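Local structure of gamma-resorcylate decarboxylase (Polaromonas, 4QRO) at residues D38-R43 and V88-T93; P62-I67 and T71-T76; A245-K248 and N254-F257; E301-S304 and D309-K312. The protein probably catalyses the decarboxylation of gamma-resorcylate (2,6-dihydroxybenzoate) to resorcinol at a manganese site of the amidohydrolase superfamily. All coordinates share one frame; numbering follows the deposited sequence.

Contact 1: residues D38-R43 and V88-T93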
loop_
_atom_site.group_PDB
_atom_site.type_symbol
_atom_site.label_atom_id
_atom_site.label_comp_id
_atom_site.label_asym_id
_atom_site.label_seq_id
_atom_site.Cartn_x
_atom_site.Cartn_y
_atom_site.Cartn_z
ATOM N N ASP A 38 -13.958 -5.820 28.366
ATOM C CA ASP A 38 -14.886 -6.931 28.545
ATOM C C ASP A 38 -14.466 -8.121 27.709
ATOM O O ASP A 38 -14.360 -8.023 26.507
ATOM C CB ASP A 38 -16.325 -6.533 28.208
ATOM C CG ASP A 38 -17.191 -7.742 27.940
ATOM O OD1 ASP A 38 -17.407 -8.555 28.863
ATOM O OD2 ASP A 38 -17.583 -7.917 26.783
ATOM N N ILE A 39 -14.190 -9.241 28.364
ATOM C CA ILE A 39 -13.946 -10.495 27.675
ATOM C C ILE A 39 -15.086 -11.473 27.889
ATOM O O ILE A 39 -15.534 -12.087 26.949
ATOM C CB ILE A 39 -12.623 -11.117 28.128
ATOM C CG1 ILE A 39 -11.451 -10.258 27.640
ATOM C CG2 ILE A 39 -12.505 -12.552 27.620
ATOM C CD1 ILE A 39 -10.134 -10.657 28.257
ATOM N N GLN A 40 -15.578 -11.591 29.128
ATOM C CA GLN A 40 -16.511 -12.668 29.506
ATOM C C GLN A 40 -17.995 -12.446 29.186
ATOM O O GLN A 40 -18.755 -13.423 29.071
ATOM C CB GLN A 40 -16.402 -12.973 31.017
ATOM C CG GLN A 40 -15.008 -13.322 31.507
ATOM C CD GLN A 40 -14.444 -14.593 30.876
ATOM O OE1 GLN A 40 -15.148 -15.592 30.681
ATOM N NE2 GLN A 40 -13.174 -14.559 30.553
ATOM N N ASP A 41 -18.438 -11.210 29.066
ATOM C CA ASP A 41 -19.879 -10.943 29.118
ATOM C C ASP A 41 -20.441 -10.546 27.758
ATOM O O ASP A 41 -20.899 -11.392 27.003
ATOM C CB ASP A 41 -20.187 -9.932 30.241
ATOM C CG ASP A 41 -21.637 -9.434 30.235
ATOM O OD1 ASP A 41 -22.501 -10.060 29.595
ATOM O OD2 ASP A 41 -21.923 -8.402 30.877
ATOM N N ARG A 42 -20.400 -9.277 27.423
ATOM C CA ARG A 42 -21.068 -8.839 26.196
ATOM C C ARG A 42 -20.413 -9.413 24.939
ATOM O O ARG A 42 -21.105 -9.755 23.972
ATOM C CB ARG A 42 -21.135 -7.309 26.145
ATOM C CG ARG A 42 -21.728 -6.757 24.856
ATOM C CD ARG A 42 -21.952 -5.269 25.003
ATOM N NE ARG A 42 -22.360 -4.657 23.750
ATOM C CZ ARG A 42 -21.792 -3.582 23.195
ATOM N NH1 ARG A 42 -22.281 -3.119 22.049
ATOM N NH2 ARG A 42 -20.756 -2.958 23.772
ATOM N N ARG A 43 -19.089 -9.539 24.979
ATOM C CA ARG A 43 -18.316 -10.132 23.902
ATOM C C ARG A 43 -18.834 -11.507 23.506
ATOM O O ARG A 43 -19.030 -11.777 22.322
ATOM C CB ARG A 43 -16.831 -10.209 24.289
ATOM C CG ARG A 43 -15.912 -10.712 23.186
ATOM C CD ARG A 43 -14.451 -10.763 23.629
ATOM N NE ARG A 43 -13.946 -9.458 24.087
ATOM C CZ ARG A 43 -12.881 -8.824 23.592
ATOM N NH1 ARG A 43 -12.147 -9.319 22.574
ATOM N NH2 ARG A 43 -12.564 -7.649 24.097
ATOM N N VAL A 88 -9.117 -17.037 29.400
ATOM C CA VAL A 88 -9.369 -18.167 28.528
ATOM C C VAL A 88 -9.939 -19.303 29.351
ATOM O O VAL A 88 -10.939 -19.923 28.959
ATOM C CB VAL A 88 -8.091 -18.640 27.783
ATOM C CG1 VAL A 88 -8.311 -19.979 27.109
ATOM C CG2 VAL A 88 -7.685 -17.606 26.753
ATOM N N ALA A 89 -9.317 -19.549 30.505
ATOM C CA ALA A 89 -9.716 -20.654 31.387
ATOM C C ALA A 89 -11.167 -20.568 31.861
ATOM O O ALA A 89 -11.760 -21.588 32.191
ATOM C CB ALA A 89 -8.775 -20.746 32.595
ATOM N N LYS A 90 -11.740 -19.369 31.897
ATOM C CA LYS A 90 -13.117 -19.194 32.347
ATOM C C LYS A 90 -14.136 -19.639 31.309
ATOM O O LYS A 90 -15.192 -20.112 31.670
ATOM C CB LYS A 90 -13.383 -17.752 32.753
ATOM C CG LYS A 90 -12.488 -17.247 33.874
ATOM C CD LYS A 90 -12.945 -15.882 34.386
ATOM C CE LYS A 90 -12.479 -15.612 35.810
ATOM N NZ LYS A 90 -13.563 -15.008 36.644
ATOM N N GLN A 91 -13.826 -19.483 30.023
ATOM C CA GLN A 91 -14.702 -19.994 28.955
ATOM C C GLN A 91 -13.833 -20.636 27.877
ATOM O O GLN A 91 -13.674 -20.073 26.779
ATOM C CB GLN A 91 -15.576 -18.857 28.384
ATOM C CG GLN A 91 -16.569 -18.299 29.382
ATOM C CD GLN A 91 -17.644 -17.403 28.758
ATOM O OE1 GLN A 91 -18.476 -17.864 27.964
ATOM N NE2 GLN A 91 -17.645 -16.125 29.133
ATOM N N PRO A 92 -13.245 -21.815 28.193
ATOM C CA PRO A 92 -12.253 -22.447 27.321
ATOM C C PRO A 92 -12.819 -23.049 26.018
ATOM O O PRO A 92 -12.040 -23.400 25.128
ATOM C CB PRO A 92 -11.624 -23.548 28.208
ATOM C CG PRO A 92 -12.680 -23.865 29.214
ATOM C CD PRO A 92 -13.502 -22.618 29.412
ATOM N N THR A 93 -14.136 -23.152 25.889
ATOM C CA THR A 93 -14.731 -23.562 24.594
ATOM C C THR A 93 -14.893 -22.401 23.596
ATOM O O THR A 93 -15.153 -22.634 22.418
ATOM C CB THR A 93 -16.093 -24.245 24.787
ATOM O OG1 THR A 93 -17.092 -23.291 25.184
ATOM C CG2 THR A 93 -15.983 -25.357 25.840
#
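Gln91 and Gln40 both place CG opposite their own carbonyl carbon, but Gln91 then runs out straight while Gln40 folds back at chi2 (-63°), and the two side chains run alongside one another, head to tail. Gln91 NE2 thereby reaches two oxygens of one residue. It donates to the backbone Gln40 O at 2.9 Å, in the carbonyl plane and on a lone pair, although the N-H is bent (134°). Its bond to Gln40 OE1, 3.0 Å, is straighter at 159°, yet the donor stands above that carbonyl plane and not on a lone pair; the two amides are markedly tilted against each other. The other end of the Gln40 amide, NE2, donates to Gln87 one helical turn earlier in helix 70-90. Lys90 lies across Gln40, roughly perpendicular to it, with Lys90 CB 3.5 Å from Gln40 OE1. A leucine in place of Gln91 would probably leave Gln40 O without this donor and make the Gln40 amide easier to turn. Inside 38-43, Asp38 OD1 accepts from Asp41 N at 2.9 Å. The contact thus ties an Asx motif just before helix 42-49 to the C-terminal end of helix 70-90, on the surface of the amidohydrolase fold.

Contact 2: residues P62-I67 and T71-T76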
loop_
_atom_site.group_PDB
_atom_site.type_symbol
_atom_site.label_atom_id
_atom_site.label_comp_id
_atom_site.label_asym_id
_atom_site.label_seq_id
_atom_site.Cartn_x
_atom_site.Cartn_y
_atom_site.Cartn_z
ATOM N N PRO A 62 -0.082 -0.091 20.688
ATOM C CA PRO A 62 1.126 -0.914 20.469
ATOM C C PRO A 62 1.485 -1.759 21.686
ATOM O O PRO A 62 2.272 -2.718 21.581
ATOM C CB PRO A 62 2.217 0.118 20.175
ATOM C CG PRO A 62 1.702 1.432 20.655
ATOM C CD PRO A 62 0.225 1.342 20.843
ATOM N N ALA A 63 0.955 -1.383 22.846
ATOM C CA ALA A 63 1.191 -2.122 24.108
ATOM C C ALA A 63 2.675 -2.446 24.329
ATOM O O ALA A 63 3.495 -1.527 24.485
ATOM C CB ALA A 63 0.312 -3.372 24.170
ATOM N N VAL A 64 3.054 -3.718 24.283
ATOM C CA VAL A 64 4.411 -4.119 24.671
ATOM C C VAL A 64 5.467 -3.559 23.727
ATOM O O VAL A 64 6.583 -3.273 24.151
ATOM C CB VAL A 64 4.525 -5.652 24.825
ATOM C CG1 VAL A 64 5.949 -6.084 25.131
ATOM C CG2 VAL A 64 3.583 -6.127 25.930
ATOM N N GLN A 65 5.100 -3.337 22.470
ATOM C CA GLN A 65 6.043 -2.832 21.477
ATOM C C GLN A 65 6.492 -1.383 21.683
ATOM O O GLN A 65 7.453 -0.915 21.015
ATOM C CB GLN A 65 5.458 -2.988 20.082
ATOM C CG GLN A 65 5.580 -4.406 19.546
ATOM C CD GLN A 65 4.757 -5.427 20.292
ATOM O OE1 GLN A 65 3.552 -5.424 20.187
ATOM N NE2 GLN A 65 5.418 -6.335 21.041
ATOM N N ALA A 66 5.777 -0.668 22.559
ATOM C CA ALA A 66 6.085 0.720 22.864
ATOM C C ALA A 66 6.764 0.846 24.254
ATOM O O ALA A 66 7.028 1.933 24.706
ATOM C CB ALA A 66 4.817 1.572 22.804
ATOM N N ILE A 67 7.064 -0.259 24.915
ATOM C CA ILE A 67 7.714 -0.187 26.220
ATOM C C ILE A 67 9.240 -0.295 26.033
ATOM O O ILE A 67 9.796 -1.371 25.804
ATOM C CB ILE A 67 7.155 -1.252 27.157
ATOM C CG1 ILE A 67 5.634 -1.028 27.360
ATOM C CG2 ILE A 67 7.940 -1.241 28.480
ATOM C CD1 ILE A 67 4.978 -2.179 28.098
ATOM N N THR A 71 13.337 -4.742 30.241
ATOM C CA THR A 71 12.965 -5.390 31.506
ATOM C C THR A 71 11.492 -5.144 31.854
ATOM O O THR A 71 10.776 -6.077 32.235
ATOM C CB THR A 71 13.878 -4.922 32.659
ATOM O OG1 THR A 71 15.216 -5.349 32.375
ATOM C CG2 THR A 71 13.426 -5.506 34.015
ATOM N N ARG A 72 11.038 -3.903 31.688
ATOM C CA ARG A 72 9.634 -3.565 31.903
ATOM C C ARG A 72 8.705 -4.192 30.850
ATOM O O ARG A 72 7.595 -4.613 31.178
ATOM C CB ARG A 72 9.413 -2.070 31.954
ATOM C CG ARG A 72 10.038 -1.444 33.184
ATOM C CD ARG A 72 9.818 0.056 33.209
ATOM N NE ARG A 72 10.153 0.608 34.516
ATOM C CZ ARG A 72 9.394 0.493 35.604
ATOM N NH1 ARG A 72 8.230 -0.154 35.568
ATOM N NH2 ARG A 72 9.802 1.033 36.744
ATOM N N ALA A 73 9.151 -4.248 29.596
ATOM C CA ALA A 73 8.356 -4.886 28.519
ATOM C C ALA A 73 8.062 -6.323 28.856
ATOM O O ALA A 73 6.935 -6.792 28.733
ATOM C CB ALA A 73 9.090 -4.786 27.195
ATOM N N ASN A 74 9.086 -7.020 29.327
ATOM C CA ASN A 74 8.960 -8.407 29.713
ATOM C C ASN A 74 7.959 -8.603 30.859
ATOM O O ASN A 74 7.117 -9.500 30.809
ATOM C CB ASN A 74 10.331 -8.958 30.080
ATOM C CG ASN A 74 10.311 -10.450 30.326
ATOM O OD1 ASN A 74 9.905 -11.236 29.472
ATOM N ND2 ASN A 74 10.746 -10.854 31.515
ATOM N N GLU A 75 8.041 -7.746 31.873
ATOM C CA GLU A 75 7.094 -7.760 33.001
ATOM C C GLU A 75 5.631 -7.537 32.577
ATOM O O GLU A 75 4.734 -8.250 33.032
ATOM C CB GLU A 75 7.521 -6.723 34.064
ATOM C CG GLU A 75 8.825 -7.098 34.777
ATOM C CD GLU A 75 9.488 -5.932 35.509
ATOM O OE1 GLU A 75 10.525 -6.169 36.152
ATOM O OE2 GLU A 75 8.998 -4.781 35.451
ATOM N N THR A 76 5.392 -6.536 31.725
ATOM C CA THR A 76 4.074 -6.258 31.205
ATOM C C THR A 76 3.547 -7.442 30.368
ATOM O O THR A 76 2.405 -7.856 30.525
ATOM C CB THR A 76 4.092 -4.981 30.344
ATOM O OG1 THR A 76 4.603 -3.884 31.122
ATOM C CG2 THR A 76 2.713 -4.624 29.853
#
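Ile67 rests on the helical backbone at Ala73, where the loop that follows strand 52-59 folds back on the first turns of helix 70-90, a beta-to-alpha connection of the amidohydrolase fold. Consecutive backbone bonds from Gln65 N, Ala66 N and Ile67 N to the oxygens three residues earlier define the short 3-10 turn that presents Val64 and Ile67 to the helix. The tight part centres on Ile67, whose two branches divide the work. CG2, set opposite the backbone N, lies 3.4 Å from Ala73 N and 3.9 Å from Ala73 CB, a distance that the small alanine side chain permits. CG1 takes the position opposite the carbonyl carbon (chi1 -61°) and, with chi2 extended at 171°, carries CD1 to Thr76 one turn further on. Beside it, Val64 CG1 approaches Ala73 CB at 4.0 Å, while Val64 CG2 is more distant from Thr76 CG2, at 4.3 Å. The contact is van der Waals packing, with Val64, Ala73 and Thr76 buried and Ile67 partly exposed. With Ile67 cut back to an alanine, both branches would be gone and a gap would probably open over Ala73 and Thr76. The solvent side is looser: the Arg72 side chain touches Ile67 CG2 through CB, and its extended, poorly ordered chain leads away, its guanidinium forming a long, weak ion pair with Asp69. The Thr76 hydroxyl has its polar partner in Glu15, while from the contact side Ile67 CD1 packs 3.5 Å from Thr76 OG1.

Contact 3: residues A245-K248 and N254-F257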
loop_
_atom_site.group_PDB
_atom_site.type_symbol
_atom_site.label_atom_id
_atom_site.label_comp_id
_atom_site.label_asym_id
_atom_site.label_seq_id
_atom_site.Cartn_x
_atom_site.Cartn_y
_atom_site.Cartn_z
ATOM N N ALA A 245 17.406 -12.922 0.109
ATOM C CA ALA A 245 16.577 -14.078 -0.209
ATOM C C ALA A 245 16.916 -14.640 -1.570
ATOM O O ALA A 245 17.245 -13.890 -2.504
ATOM C CB ALA A 245 15.111 -13.748 -0.152
ATOM N N LYS A 246 16.745 -15.957 -1.676
ATOM C CA LYS A 246 17.049 -16.719 -2.883
ATOM C C LYS A 246 16.006 -16.625 -3.981
ATOM O O LYS A 246 16.354 -16.718 -5.138
ATOM C CB LYS A 246 17.239 -18.205 -2.537
ATOM C CG LYS A 246 18.599 -18.558 -1.950
ATOM C CD LYS A 246 18.722 -20.068 -1.775
ATOM C CE LYS A 246 20.173 -20.515 -1.715
ATOM N NZ LYS A 246 20.889 -19.890 -0.573
ATOM N N ARG A 247 14.736 -16.442 -3.622
ATOM C CA ARG A 247 13.634 -16.597 -4.559
ATOM C C ARG A 247 12.858 -15.288 -4.706
ATOM O O ARG A 247 13.283 -14.261 -4.180
ATOM C CB ARG A 247 12.724 -17.717 -4.066
ATOM C CG ARG A 247 13.428 -19.069 -4.020
ATOM C CD ARG A 247 12.720 -19.993 -3.060
ATOM N NE ARG A 247 11.524 -20.536 -3.677
ATOM C CZ ARG A 247 10.462 -21.007 -3.021
ATOM N NH1 ARG A 247 10.393 -20.997 -1.691
ATOM N NH2 ARG A 247 9.448 -21.488 -3.720
ATOM N N LYS A 248 11.756 -15.344 -5.459
ATOM C CA LYS A 248 10.859 -14.189 -5.676
ATOM C C LYS A 248 10.105 -13.871 -4.391
ATOM O O LYS A 248 9.802 -14.776 -3.605
ATOM C CB LYS A 248 9.852 -14.498 -6.796
ATOM C CG LYS A 248 10.452 -14.702 -8.180
ATOM C CD LYS A 248 9.401 -15.319 -9.099
ATOM C CE LYS A 248 9.884 -15.438 -10.529
ATOM N NZ LYS A 248 9.582 -14.194 -11.280
ATOM N N ASN A 254 3.320 -16.566 -0.874
ATOM C CA ASN A 254 2.409 -17.660 -1.160
ATOM C C ASN A 254 2.600 -18.820 -0.199
ATOM O O ASN A 254 1.645 -19.497 0.127
ATOM C CB ASN A 254 2.591 -18.209 -2.569
ATOM C CG ASN A 254 1.989 -17.315 -3.651
ATOM O OD1 ASN A 254 2.265 -17.509 -4.843
ATOM N ND2 ASN A 254 1.188 -16.373 -3.264
ATOM N N GLU A 255 3.845 -19.039 0.215
ATOM C CA GLU A 255 4.191 -20.196 1.042
ATOM C C GLU A 255 4.177 -20.005 2.563
ATOM O O GLU A 255 3.987 -20.983 3.289
ATOM C CB GLU A 255 5.531 -20.750 0.611
ATOM C CG GLU A 255 5.471 -21.451 -0.733
ATOM C CD GLU A 255 6.843 -21.709 -1.302
ATOM O OE1 GLU A 255 7.850 -21.581 -0.569
ATOM O OE2 GLU A 255 6.913 -22.039 -2.494
ATOM N N ASN A 256 4.418 -18.784 3.035
ATOM C CA ASN A 256 4.628 -18.513 4.465
ATOM C C ASN A 256 3.596 -17.589 5.090
ATOM O O ASN A 256 3.609 -17.391 6.295
ATOM C CB ASN A 256 6.044 -17.933 4.653
ATOM C CG ASN A 256 7.131 -18.934 4.294
ATOM O OD1 ASN A 256 7.680 -18.910 3.182
ATOM N ND2 ASN A 256 7.424 -19.849 5.218
ATOM N N PHE A 257 2.717 -17.012 4.270
ATOM C CA PHE A 257 1.741 -16.050 4.746
ATOM C C PHE A 257 0.298 -16.522 4.713
ATOM O O PHE A 257 -0.110 -17.284 3.830
ATOM C CB PHE A 257 1.893 -14.711 3.976
ATOM C CG PHE A 257 3.063 -13.899 4.452
ATOM C CD1 PHE A 257 4.372 -14.287 4.150
ATOM C CD2 PHE A 257 2.878 -12.824 5.291
ATOM C CE1 PHE A 257 5.456 -13.571 4.638
ATOM C CE2 PHE A 257 3.967 -12.124 5.790
ATOM C CZ PHE A 257 5.249 -12.493 5.455
#
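Arg247 meets Glu255 end-on, NH1 and NH2 each taking a separate carboxylate oxygen. The distances are nearly equal, 2.8 Å for Arg247 NH1 to Glu255 OE1 and 2.9 Å for Arg247 NH2 to Glu255 OE2, and both N-H groups point at their acceptors with the same angle of 163°. Both side chains leave the backbone with CG opposite the carbonyl carbon, but they differ beyond it. Arg247 turns at chi3 (78°), bringing round the NH1/NH2 edge of its guanidinium, whereas Glu255 runs on extended; the two chains lie nearly perpendicular. The fit is not fully coplanar. Guanidinium and carboxylate planes lie 32° apart; the oxygens stay close to the guanidinium plane, and the twist is taken up on the carboxylate, whose syn sides are met from somewhat out of plane. Both residues are exposed, so water probably weakens this pairing of charges. Arg247 NE adds a long, weak ion pair to Asp251, and the backbone beneath is held separately, Arg247 N donating to the Tyr252 hydroxyl. Geometrically this is a bidentate arginine-carboxylate salt bridge on the surface, spanning helix 249-256 from the residue just before its N-cap, Lys248, to its C-terminal turn, which leads into strand 257-260.

Contact 4: residues E301-S304 and D309-K312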
loop_
_atom_site.group_PDB
_atom_site.type_symbol
_atom_site.label_atom_id
_atom_site.label_comp_id
_atom_site.label_asym_id
_atom_site.label_seq_id
_atom_site.Cartn_x
_atom_site.Cartn_y
_atom_site.Cartn_z
ATOM N N GLU A 301 -21.021 -13.202 5.722
ATOM C CA GLU A 301 -22.163 -14.097 5.502
ATOM C C GLU A 301 -22.596 -14.154 4.043
ATOM O O GLU A 301 -22.985 -15.215 3.539
ATOM C CB GLU A 301 -23.352 -13.591 6.331
ATOM C CG GLU A 301 -24.607 -14.458 6.284
ATOM C CD GLU A 301 -24.473 -15.715 7.113
ATOM O OE1 GLU A 301 -25.453 -16.480 7.162
ATOM O OE2 GLU A 301 -23.397 -15.938 7.716
ATOM N N ASN A 302 -22.525 -13.001 3.386
ATOM C CA ASN A 302 -23.081 -12.805 2.051
ATOM C C ASN A 302 -22.078 -12.435 0.980
ATOM O O ASN A 302 -22.492 -12.156 -0.162
ATOM C CB ASN A 302 -24.130 -11.675 2.116
ATOM C CG ASN A 302 -25.351 -12.063 2.939
ATOM O OD1 ASN A 302 -25.897 -13.151 2.787
ATOM N ND2 ASN A 302 -25.764 -11.183 3.830
ATOM N N THR A 303 -20.790 -12.364 1.305
ATOM C CA THR A 303 -19.799 -11.998 0.267
ATOM C C THR A 303 -19.793 -13.061 -0.865
ATOM O O THR A 303 -20.136 -14.233 -0.668
ATOM C CB THR A 303 -18.421 -11.728 0.846
ATOM O OG1 THR A 303 -17.569 -11.162 -0.165
ATOM C CG2 THR A 303 -17.826 -13.027 1.429
ATOM N N SER A 304 -19.431 -12.615 -2.065
ATOM C CA SER A 304 -19.662 -13.375 -3.300
ATOM C C SER A 304 -18.597 -14.419 -3.596
ATOM O O SER A 304 -17.795 -14.274 -4.527
ATOM C CB SER A 304 -19.786 -12.374 -4.452
ATOM O OG SER A 304 -20.857 -11.498 -4.134
ATOM N N ASP A 309 -15.641 -22.215 0.046
ATOM C CA ASP A 309 -14.647 -21.250 0.517
ATOM C C ASP A 309 -15.152 -20.407 1.726
ATOM O O ASP A 309 -14.361 -19.996 2.595
ATOM C CB ASP A 309 -14.217 -20.357 -0.653
ATOM C CG ASP A 309 -13.378 -21.108 -1.695
ATOM O OD1 ASP A 309 -12.778 -22.174 -1.392
ATOM O OD2 ASP A 309 -13.320 -20.610 -2.845
ATOM N N ARG A 310 -16.459 -20.161 1.783
ATOM C CA ARG A 310 -17.063 -19.501 2.935
ATOM C C ARG A 310 -16.829 -20.343 4.220
ATOM O O ARG A 310 -16.520 -19.810 5.278
ATOM C CB ARG A 310 -18.554 -19.261 2.737
ATOM C CG ARG A 310 -19.029 -18.103 3.615
ATOM C CD ARG A 310 -20.515 -17.932 3.587
ATOM N NE ARG A 310 -21.062 -17.826 2.225
ATOM C CZ ARG A 310 -20.935 -16.772 1.404
ATOM N NH1 ARG A 310 -20.253 -15.673 1.734
ATOM N NH2 ARG A 310 -21.492 -16.826 0.202
ATOM N N LYS A 311 -16.943 -21.654 4.109
ATOM C CA LYS A 311 -16.610 -22.523 5.267
ATOM C C LYS A 311 -15.110 -22.554 5.591
ATOM O O LYS A 311 -14.737 -22.526 6.755
ATOM C CB LYS A 311 -17.128 -23.941 5.043
ATOM C CG LYS A 311 -18.646 -24.039 5.011
ATOM C CD LYS A 311 -19.103 -25.438 4.593
ATOM C CE LYS A 311 -20.609 -25.466 4.374
ATOM N NZ LYS A 311 -21.095 -26.830 4.033
ATOM N N LYS A 312 -14.247 -22.580 4.572
ATOM C CA LYS A 312 -12.824 -22.596 4.799
ATOM C C LYS A 312 -12.366 -21.297 5.453
ATOM O O LYS A 312 -11.699 -21.300 6.484
ATOM C CB LYS A 312 -12.049 -22.808 3.501
ATOM C CG LYS A 312 -12.096 -24.236 3.022
ATOM C CD LYS A 312 -11.987 -24.336 1.513
ATOM C CE LYS A 312 -10.590 -24.050 1.065
ATOM N NZ LYS A 312 -10.551 -23.878 -0.414
#
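Arg310 approaches Thr303 end-on, both terminal nitrogens of its guanidinium converging on a single backbone oxygen. Arg310 NH1 donates to Thr303 O at 2.8 Å with an N-H angle of 151°, and Arg310 NH2 to the same Thr303 O at 3.1 Å, less straight. The acceptor lies close to the guanidinium plane, but the two donors meet it differently: NH2 comes nearly along the C=O axis, NH1 well to one side of it. Glu301 O is placed otherwise, 3.1 Å above one guanidinium face and toward its rim, where the angles are too poor for bonding. With CG opposite the backbone N (chi1 -156°) and a bend at chi3, the arginine reaches from helix 307-321 to the C-terminal end of helix 293-302. This is an arginine-to-carbonyl contact between consecutive helices of the amidohydrolase fold: besides Thr303 O, NH1 also donates to Phe300 O, and the positive charge would probably be favoured by the carbonyls gathered there. Glu307, one turn earlier, forms a salt bridge with Arg310 NE and probably helps to fix the rotation of the group. The Thr303 side chain runs antiparallel alongside the arginine, with Thr303 CG2 3.6 Å from Arg310 NH1, while its hydroxyl bonds to Thr267.

The order along the chain is contact 2 within the span bridged by contact 1, then contact 3, then contact 4. Contacts 1 and 2 share helix 70-90, using its C-terminal and N-terminal ends, with centres 24 Å apart and nearest atoms about 13 Å apart; both adjoin elements around the parallel sheet of strands 4-11, 52-59 and 95-97. Contact 3 lies on helix 249-256, which runs into strand 257-260 of the second parallel sheet, and contact 4 joins helices 293-302 and 307-321. None touches another. Contacts 1 and 3 lie on opposite sides of the chain's centre, as do 2 and 4, so the four are spread as independent local links between helices and the loops or turns beside them around the amidohydrolase fold.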